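Local coordinates for protein purine nucleoside phosphorylase (Schistosoma mansoni, PDB 6BB7) that probably catalyses the reversible phosphorolysis of purine nucleosides such as inosine and guanosine, releasing the free base and ribose 1-phosphate, at residues I115-G120 against A239-A244; G192-N197 against C216-M221. All coordinates share one frame; numbering follows the deposited sequence.

Contact 1: I115-G120 against A239-A244. With D4V (3-methylpyridin-2-ol), chain F.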
ATOM      1  N   ILE A 115     -11.012 -15.960 -16.392  1.00 19.78           N
ATOM      2  CA  ILE A 115      -9.664 -15.825 -15.820  1.00 18.91           C
ATOM      3  C   ILE A 115      -9.366 -16.985 -14.878  1.00 23.41           C
ATOM      4  O   ILE A 115     -10.205 -17.351 -14.046  1.00 25.32           O
ATOM      5  CB  ILE A 115      -9.496 -14.500 -15.050  1.00 21.26           C
ATOM      6  CG1 ILE A 115      -9.936 -13.297 -15.867  1.00 25.60           C
ATOM      7  CG2 ILE A 115      -8.021 -14.323 -14.635  1.00 23.78           C
ATOM      8  CD1 ILE A 115      -9.987 -11.982 -15.032  1.00 26.68           C
ATOM      9  N   THR A 116      -8.152 -17.542 -14.980  1.00 22.00           N
ATOM     10  CA  THR A 116      -7.665 -18.542 -14.024  1.00 22.65           C
ATOM     11  C   THR A 116      -6.336 -18.085 -13.419  1.00 20.77           C
ATOM     12  O   THR A 116      -5.573 -17.328 -14.039  1.00 22.23           O
ATOM     13  CB  THR A 116      -7.514 -19.970 -14.635  1.00 23.03           C
ATOM     14  OG1 THR A 116      -6.528 -19.971 -15.679  1.00 25.14           O
ATOM     15  CG2 THR A 116      -8.860 -20.473 -15.178  1.00 24.89           C
ATOM     16  N   ASN A 117      -6.064 -18.569 -12.198  1.00 20.77           N
ATOM     17  CA  ASN A 117      -4.822 -18.295 -11.491  1.00 17.07           C
ATOM     18  C   ASN A 117      -4.508 -19.437 -10.535  1.00 21.71           C
ATOM     19  O   ASN A 117      -5.350 -20.289 -10.267  1.00 22.25           O
ATOM     20  CB  ASN A 117      -4.884 -16.954 -10.718  1.00 20.34           C
ATOM     21  CG  ASN A 117      -5.952 -16.946  -9.609  1.00 20.62           C
ATOM     22  OD1 ASN A 117      -5.926 -17.738  -8.674  1.00 24.75           O
ATOM     23  ND2 ASN A 117      -6.861 -15.974  -9.679  1.00 28.12           N
ATOM     24  N   LEU A 118      -3.266 -19.451 -10.035  1.00 20.28           N
ATOM     25  CA  LEU A 118      -2.872 -20.274  -8.898  1.00 22.01           C
ATOM     26  C   LEU A 118      -2.854 -19.408  -7.639  1.00 21.66           C
ATOM     27  O   LEU A 118      -2.517 -18.216  -7.688  1.00 22.49           O
ATOM     28  CB  LEU A 118      -1.499 -20.915  -9.132  1.00 23.27           C
ATOM     29  CG  LEU A 118      -1.566 -22.063 -10.164  1.00 32.13           C
ATOM     30  CD1 LEU A 118      -0.477 -21.947 -11.200  1.00 59.69           C
ATOM     31  CD2 LEU A 118      -1.499 -23.399  -9.436  1.00 30.93           C
ATOM     32  N   ALA A 119      -3.223 -19.999  -6.502  1.00 19.98           N
ATOM     33  CA  ALA A 119      -3.346 -19.249  -5.257  1.00 18.31           C
ATOM     34  C   ALA A 119      -3.105 -20.141  -4.044  1.00 21.65           C
ATOM     35  O   ALA A 119      -3.116 -21.379  -4.138  1.00 21.42           O
ATOM     36  CB  ALA A 119      -4.736 -18.614  -5.150  1.00 20.79           C
ATOM     37  N   GLY A 120      -2.883 -19.491  -2.897  1.00 19.01           N
ATOM     38  CA  GLY A 120      -2.789 -20.184  -1.607  1.00 19.53           C
ATOM     39  C   GLY A 120      -4.124 -20.269  -0.875  1.00 19.99           C
ATOM     40  O   GLY A 120      -4.914 -19.323  -0.879  1.00 20.27           O
ATOM     41  N   ALA A 239     -13.866 -15.723 -12.530  1.00 20.56           N
ATOM     42  CA  ALA A 239     -12.488 -15.935 -12.076  1.00 18.69           C
ATOM     43  C   ALA A 239     -12.412 -17.171 -11.189  1.00 21.14           C
ATOM     44  O   ALA A 239     -13.173 -17.287 -10.223  1.00 22.02           O
ATOM     45  CB  ALA A 239     -12.000 -14.710 -11.288  1.00 22.41           C
ATOM     46  N   VAL A 240     -11.475 -18.070 -11.492  1.00 20.55           N
ATOM     47  CA  VAL A 240     -11.329 -19.341 -10.776  1.00 21.74           C
ATOM     48  C   VAL A 240      -9.876 -19.482 -10.314  1.00 20.38           C
ATOM     49  O   VAL A 240      -8.942 -19.345 -11.122  1.00 21.74           O
ATOM     50  CB  VAL A 240     -11.737 -20.531 -11.665  1.00 21.90           C
ATOM     51  CG1 VAL A 240     -11.602 -21.847 -10.897  1.00 28.61           C
ATOM     52  CG2 VAL A 240     -13.171 -20.348 -12.176  1.00 23.45           C
ATOM     53  N   SER A 241      -9.676 -19.752  -9.016  1.00 19.92           N
ATOM     54  CA  SER A 241      -8.349 -20.067  -8.474  1.00 18.67           C
ATOM     55  C   SER A 241      -8.154 -21.583  -8.337  1.00 20.58           C
ATOM     56  O   SER A 241      -9.052 -22.293  -7.865  1.00 23.02           O
ATOM     57  CB  SER A 241      -8.139 -19.428  -7.099  1.00 20.92           C
ATOM     58  OG  SER A 241      -8.100 -18.013  -7.138  1.00 21.20           O
ATOM     59  N   LEU A 242      -6.981 -22.071  -8.743  1.00 19.24           N
ATOM     60  CA  LEU A 242      -6.508 -23.416  -8.429  1.00 18.80           C
ATOM     61  C   LEU A 242      -5.619 -23.339  -7.184  1.00 21.16           C
ATOM     62  O   LEU A 242      -4.625 -22.604  -7.156  1.00 21.34           O
ATOM     63  CB  LEU A 242      -5.735 -24.017  -9.609  1.00 22.36           C
ATOM     64  CG  LEU A 242      -4.964 -25.325  -9.373  1.00 21.78           C
ATOM     65  CD1 LEU A 242      -5.889 -26.441  -8.947  1.00 23.88           C
ATOM     66  CD2 LEU A 242      -4.210 -25.713 -10.651  1.00 23.75           C
ATOM     67  N   ILE A 243      -5.969 -24.109  -6.161  1.00 22.01           N
ATOM     68  CA  ILE A 243      -5.312 -24.025  -4.859  1.00 22.10           C
ATOM     69  C   ILE A 243      -4.038 -24.869  -4.854  1.00 20.14           C
ATOM     70  O   ILE A 243      -4.082 -26.083  -5.075  1.00 22.35           O
ATOM     71  CB  ILE A 243      -6.282 -24.470  -3.747  1.00 22.89           C
ATOM     72  CG1 ILE A 243      -7.527 -23.574  -3.712  1.00 21.75           C
ATOM     73  CG2 ILE A 243      -5.582 -24.499  -2.379  1.00 23.19           C
ATOM     74  CD1 ILE A 243      -7.220 -22.076  -3.550  1.00 24.00           C
ATOM     75  N   ALA A 244      -2.898 -24.223  -4.546  1.00 21.48           N
ATOM     76  CA  ALA A 244      -1.626 -24.943  -4.555  1.00 21.74           C
ATOM     77  C   ALA A 244      -1.314 -25.612  -3.218  1.00 21.58           C
ATOM     78  O   ALA A 244      -0.601 -26.616  -3.187  1.00 24.33           O
ATOM     79  CB  ALA A 244      -0.480 -24.011  -4.951  1.00 25.17           C
TER
HETATM   80  C4  D4V F 305       0.533 -19.695  -2.206  0.98 28.98           C
HETATM   81  C5  D4V F 305       0.456 -17.966  -3.917  0.98 21.66           C
HETATM   82  C3  D4V F 305       0.617 -20.702  -3.215  0.98 38.80           C
HETATM   83  C2  D4V F 305       0.614 -20.336  -4.603  0.98 30.24           C
HETATM   84  C1  D4V F 305       0.551 -19.005  -4.973  0.98 27.14           C
HETATM   85  O   D4V F 305       0.365 -16.642  -4.242  0.98 25.44           O
HETATM   86  C   D4V F 305       0.551 -18.603  -6.434  0.98 45.74           C
HETATM   87  N   D4V F 305       0.442 -18.311  -2.581  0.98 23.64           N
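Asn117 and Ser241 face each other across two neighbouring parallel strands of the central sheet of the phosphorylase-superfamily fold. Ser241 OG donates to Asn117 OD1 at 2.7 Å. The bond lies in the plane of the amide and meets a lone pair of OD1, with an angle of 119° at the oxygen. Asn117 CG sits between its own backbone N and carbonyl carbon (chi1 63°), which swings the amide across to the serine. The other end of the amide is held too, because Asn117 ND2 is hydrogen-bonded to Thr223 OG1. These two bonds fix the rotation of the amide. Ala119 CB lies on the same face, 4.0 Å from Ser241 OG, and Tyr194 packs on Asn117 and Ser241.

Leu118 and Leu242 occupy the other face. They lie side by side and point the same way, with Leu118 CD2 3.8 Å from Leu242 CD2. Helix 259-283 packs on this face, Val262 touching Leu118 and Arg269 touching Leu242.

The backbones are joined by five N-H...O bonds in parallel register. The bond from Leu242 N to Asn117 O is 2.9 Å long and almost straight, 176° at the hydrogen. At the C-terminal ends of both segments the pair borders the bound 3-methylpyridin-2-ol. The methyl carbon C of the ligand is 3.3 Å from Leu118 O, and Gly120 CA is 3.4 Å from ligand C4. Ala244 N donates to Ala119 O at 2.9 Å, and Ala244 CB reaches to 3.9 Å from ligand C2.

Contact 2: G192-N197 against C216-M221; sequences GVYAFN and CDVVGM. With D4V (3-methylpyridin-2-ol), chain F.
Asp217 bonds to Val193 through both its side chain and its backbone. Its OD2 accepts from Val193 N at 2.8 Å, nearly straight at 171°, through the lone pair directed away from the other carboxylate oxygen. Asp217 CG lies anti to its own carbonyl carbon (chi1 -62°), which leaves OD2 beside the start of 192-197, 3.3 Å from Gly192 CA. The other oxygen, OD1, is held by Asn123 ND2. Val193 O in turn accepts two backbone donors, Asp217 N and Val218 N, the second bond being the longer at 3.2 Å. The carboxylate and this shared carbonyl fasten the end of the pair where 216-221 enters.

Beyond them the chains run on as parallel strands. They belong to a beta-alpha-beta unit in which helix 205-213 connects strand 189-196 to strand 218-220. Tyr194 and Val218 project on one face and cross at about a right angle, with Val218 CG2 3.5 Å from Tyr194 CD1. The tyrosine ring reaches along the strands to Gly220, whose CA is 3.2 Å from Tyr194 OH. The hydroxyl is hydrogen-bonded to Ser222 N. Ala195 and Val219 project on the other face, Ala195 CB 4.2 Å from Val219 CG2.

Gly220 O accepts from Asn197 N and also lies in the plane of the Phe196 ring, at its edge. Leu145 of the second subunit packs on Phe196, and Phe161 of that subunit packs on Met221. Met221 is extended beyond CG and brings CE to 3.7 Å from O of the bound 3-methylpyridin-2-ol.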
ATOM      1  N   GLY A 192     -15.435 -18.542  -2.729  1.00 22.64           N
ATOM      2  CA  GLY A 192     -14.704 -17.813  -1.703  1.00 24.36           C
ATOM      3  C   GLY A 192     -14.247 -16.415  -2.083  1.00 21.20           C
ATOM      4  O   GLY A 192     -14.354 -15.974  -3.231  1.00 21.55           O
ATOM      5  N   VAL A 193     -13.736 -15.722  -1.062  1.00 20.96           N
ATOM      6  CA  VAL A 193     -13.201 -14.358  -1.159  1.00 19.22           C
ATOM      7  C   VAL A 193     -11.684 -14.398  -1.374  1.00 21.67           C
ATOM      8  O   VAL A 193     -10.955 -15.050  -0.607  1.00 21.24           O
ATOM      9  CB  VAL A 193     -13.530 -13.584   0.125  1.00 21.58           C
ATOM     10  CG1 VAL A 193     -12.852 -12.216   0.113  1.00 24.05           C
ATOM     11  CG2 VAL A 193     -15.052 -13.461   0.314  1.00 24.32           C
ATOM     12  N   TYR A 194     -11.210 -13.661  -2.391  1.00 19.37           N
ATOM     13  CA  TYR A 194      -9.805 -13.625  -2.817  1.00 18.13           C
ATOM     14  C   TYR A 194      -9.111 -12.375  -2.283  1.00 18.50           C
ATOM     15  O   TYR A 194      -9.546 -11.250  -2.574  1.00 20.30           O
ATOM     16  CB  TYR A 194      -9.746 -13.628  -4.340  1.00 20.93           C
ATOM     17  CG  TYR A 194      -8.380 -13.602  -5.001  1.00 18.21           C
ATOM     18  CD1 TYR A 194      -7.784 -14.783  -5.458  1.00 19.75           C
ATOM     19  CD2 TYR A 194      -7.693 -12.396  -5.232  1.00 18.25           C
ATOM     20  CE1 TYR A 194      -6.548 -14.774  -6.099  1.00 18.05           C
ATOM     21  CE2 TYR A 194      -6.462 -12.372  -5.876  1.00 19.06           C
ATOM     22  CZ  TYR A 194      -5.881 -13.558  -6.304  1.00 17.90           C
ATOM     23  OH  TYR A 194      -4.686 -13.589  -6.968  1.00 19.90           O
ATOM     24  N   ALA A 195      -8.024 -12.568  -1.525  1.00 17.75           N
ATOM     25  CA  ALA A 195      -7.139 -11.471  -1.114  1.00 17.58           C
ATOM     26  C   ALA A 195      -6.015 -11.275  -2.131  1.00 17.59           C
ATOM     27  O   ALA A 195      -5.314 -12.233  -2.491  1.00 17.97           O
ATOM     28  CB  ALA A 195      -6.526 -11.749   0.258  1.00 20.63           C
ATOM     29  N   PHE A 196      -5.826 -10.018  -2.568  1.00 16.34           N
ATOM     30  CA  PHE A 196      -4.742  -9.641  -3.479  1.00 15.06           C
ATOM     31  C   PHE A 196      -3.514  -9.213  -2.658  1.00 16.75           C
ATOM     32  O   PHE A 196      -3.527  -8.162  -2.001  1.00 16.37           O
ATOM     33  CB  PHE A 196      -5.235  -8.524  -4.405  1.00 16.09           C
ATOM     34  CG  PHE A 196      -4.219  -8.032  -5.457  1.00 16.47           C
ATOM     35  CD1 PHE A 196      -3.124  -8.793  -5.882  1.00 16.73           C
ATOM     36  CD2 PHE A 196      -4.397  -6.759  -6.012  1.00 16.74           C
ATOM     37  CE1 PHE A 196      -2.225  -8.298  -6.823  1.00 16.85           C
ATOM     38  CE2 PHE A 196      -3.500  -6.269  -6.953  1.00 16.08           C
ATOM     39  CZ  PHE A 196      -2.412  -7.022  -7.358  1.00 15.54           C
ATOM     40  N   ASN A 197      -2.480 -10.070  -2.657  1.00 16.16           N
ATOM     41  CA  ASN A 197      -1.122  -9.785  -2.162  1.00 16.27           C
ATOM     42  C   ASN A 197      -0.286  -9.316  -3.354  1.00 16.82           C
ATOM     43  O   ASN A 197      -0.054 -10.073  -4.294  1.00 16.93           O
ATOM     44  CB  ASN A 197      -0.503 -11.062  -1.563  1.00 16.59           C
ATOM     45  CG  ASN A 197       1.012 -10.979  -1.361  1.00 16.67           C
ATOM     46  OD1 ASN A 197       1.563  -9.904  -1.087  1.00 17.20           O
ATOM     47  ND2 ASN A 197       1.698 -12.133  -1.490  1.00 18.50           N
ATOM     48  N   CYS A 216     -10.642 -13.825   4.673  1.00 28.22           N
ATOM     49  CA  CYS A 216     -10.133 -14.222   3.365  0.72 27.11           C
ATOM     50  C   CYS A 216     -10.141 -15.742   3.247  1.00 24.03           C
ATOM     51  O   CYS A 216      -9.775 -16.454   4.183  1.00 25.78           O
ATOM     52  CB  CYS A 216      -8.708 -13.694   3.139  0.72 26.37           C
ATOM     53  SG  CYS A 216      -8.555 -11.890   3.323  0.72 28.02           S
ATOM     54  N   ASP A 217     -10.567 -16.241   2.085  1.00 20.79           N
ATOM     55  CA  ASP A 217     -10.546 -17.674   1.820  1.00 20.63           C
ATOM     56  C   ASP A 217      -9.324 -18.139   1.026  1.00 20.72           C
ATOM     57  O   ASP A 217      -8.874 -19.274   1.234  1.00 21.39           O
ATOM     58  CB  ASP A 217     -11.815 -18.080   1.066  1.00 23.28           C
ATOM     59  CG  ASP A 217     -13.082 -17.814   1.897  1.00 25.22           C
ATOM     60  OD1 ASP A 217     -13.167 -18.376   3.012  1.00 34.26           O
ATOM     61  OD2 ASP A 217     -13.959 -17.050   1.445  1.00 25.57           O
ATOM     62  N   VAL A 218      -8.804 -17.301   0.113  1.00 19.10           N
ATOM     63  CA  VAL A 218      -7.656 -17.618  -0.736  1.00 19.41           C
ATOM     64  C   VAL A 218      -6.848 -16.333  -0.885  1.00 18.59           C
ATOM     65  O   VAL A 218      -7.370 -15.234  -0.708  1.00 19.39           O
ATOM     66  CB  VAL A 218      -8.063 -18.175  -2.130  1.00 24.55           C
ATOM     67  CG1 VAL A 218      -9.036 -19.323  -1.991  1.00 31.24           C
ATOM     68  CG2 VAL A 218      -8.705 -17.120  -2.980  1.00 33.01           C
ATOM     69  N   VAL A 219      -5.567 -16.474  -1.224  1.00 18.43           N
ATOM     70  CA  VAL A 219      -4.670 -15.329  -1.430  1.00 16.81           C
ATOM     71  C   VAL A 219      -3.809 -15.567  -2.678  1.00 18.05           C
ATOM     72  O   VAL A 219      -3.283 -16.660  -2.888  1.00 17.78           O
ATOM     73  CB  VAL A 219      -3.808 -15.048  -0.167  1.00 18.14           C
ATOM     74  CG1 VAL A 219      -2.969 -16.243   0.235  1.00 22.71           C
ATOM     75  CG2 VAL A 219      -2.908 -13.837  -0.357  1.00 21.18           C
ATOM     76  N   GLY A 220      -3.656 -14.532  -3.509  1.00 17.19           N
ATOM     77  CA  GLY A 220      -2.751 -14.619  -4.648  1.00 18.10           C
ATOM     78  C   GLY A 220      -2.288 -13.254  -5.122  1.00 16.98           C
ATOM     79  O   GLY A 220      -2.669 -12.221  -4.553  1.00 17.32           O
ATOM     80  N   MET A 221      -1.509 -13.265  -6.219  1.00 16.02           N
ATOM     81  CA  MET A 221      -0.745 -12.102  -6.684  1.00 15.02           C
ATOM     82  C   MET A 221      -1.230 -11.543  -8.022  1.00 16.36           C
ATOM     83  O   MET A 221      -0.488 -10.803  -8.677  1.00 18.14           O
ATOM     84  CB  MET A 221       0.753 -12.430  -6.786  1.00 19.57           C
ATOM     85  CG  MET A 221       1.398 -13.015  -5.563  1.00 19.46           C
ATOM     86  SD  MET A 221       3.108 -13.544  -5.930  1.00 19.17           S
ATOM     87  CE  MET A 221       3.413 -14.543  -4.480  1.00 22.89           C
TER
HETATM   88  C4  D4V F 305       0.533 -19.695  -2.206  0.98 28.98           C
HETATM   89  C5  D4V F 305       0.456 -17.966  -3.917  0.98 21.66           C
HETATM   90  C3  D4V F 305       0.617 -20.702  -3.215  0.98 38.80           C
HETATM   91  C2  D4V F 305       0.614 -20.336  -4.603  0.98 30.24           C
HETATM   92  C1  D4V F 305       0.551 -19.005  -4.973  0.98 27.14           C
HETATM   93  O   D4V F 305       0.365 -16.642  -4.242  0.98 25.44           O
HETATM   94  C   D4V F 305       0.551 -18.603  -6.434  0.98 45.74           C
HETATM   95  N   D4V F 305       0.442 -18.311  -2.581  0.98 23.64           N

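The two contacts belong to one mixed sheet, and their centres are about 9 Å apart. Along the chain the order is 115-120, 192-197, 216-221, 239-244, so both segments of contact 2 fall between those of contact 1. Strands 112-121 and 218-220 are antiparallel neighbours and join the contacts directly. Gly120 N is 2.9 Å from Val219 O, a probable hydrogen bond, and Ile243 CD1 packs on Val218 CG1. Strand 131-139 pairs with both 236-246 and 189-196, giving a second connection. Both contacts reach the bound 3-methylpyridin-2-ol. The ligand thus lies where the two strand pairs meet, a place that is probably part of the purine-base pocket.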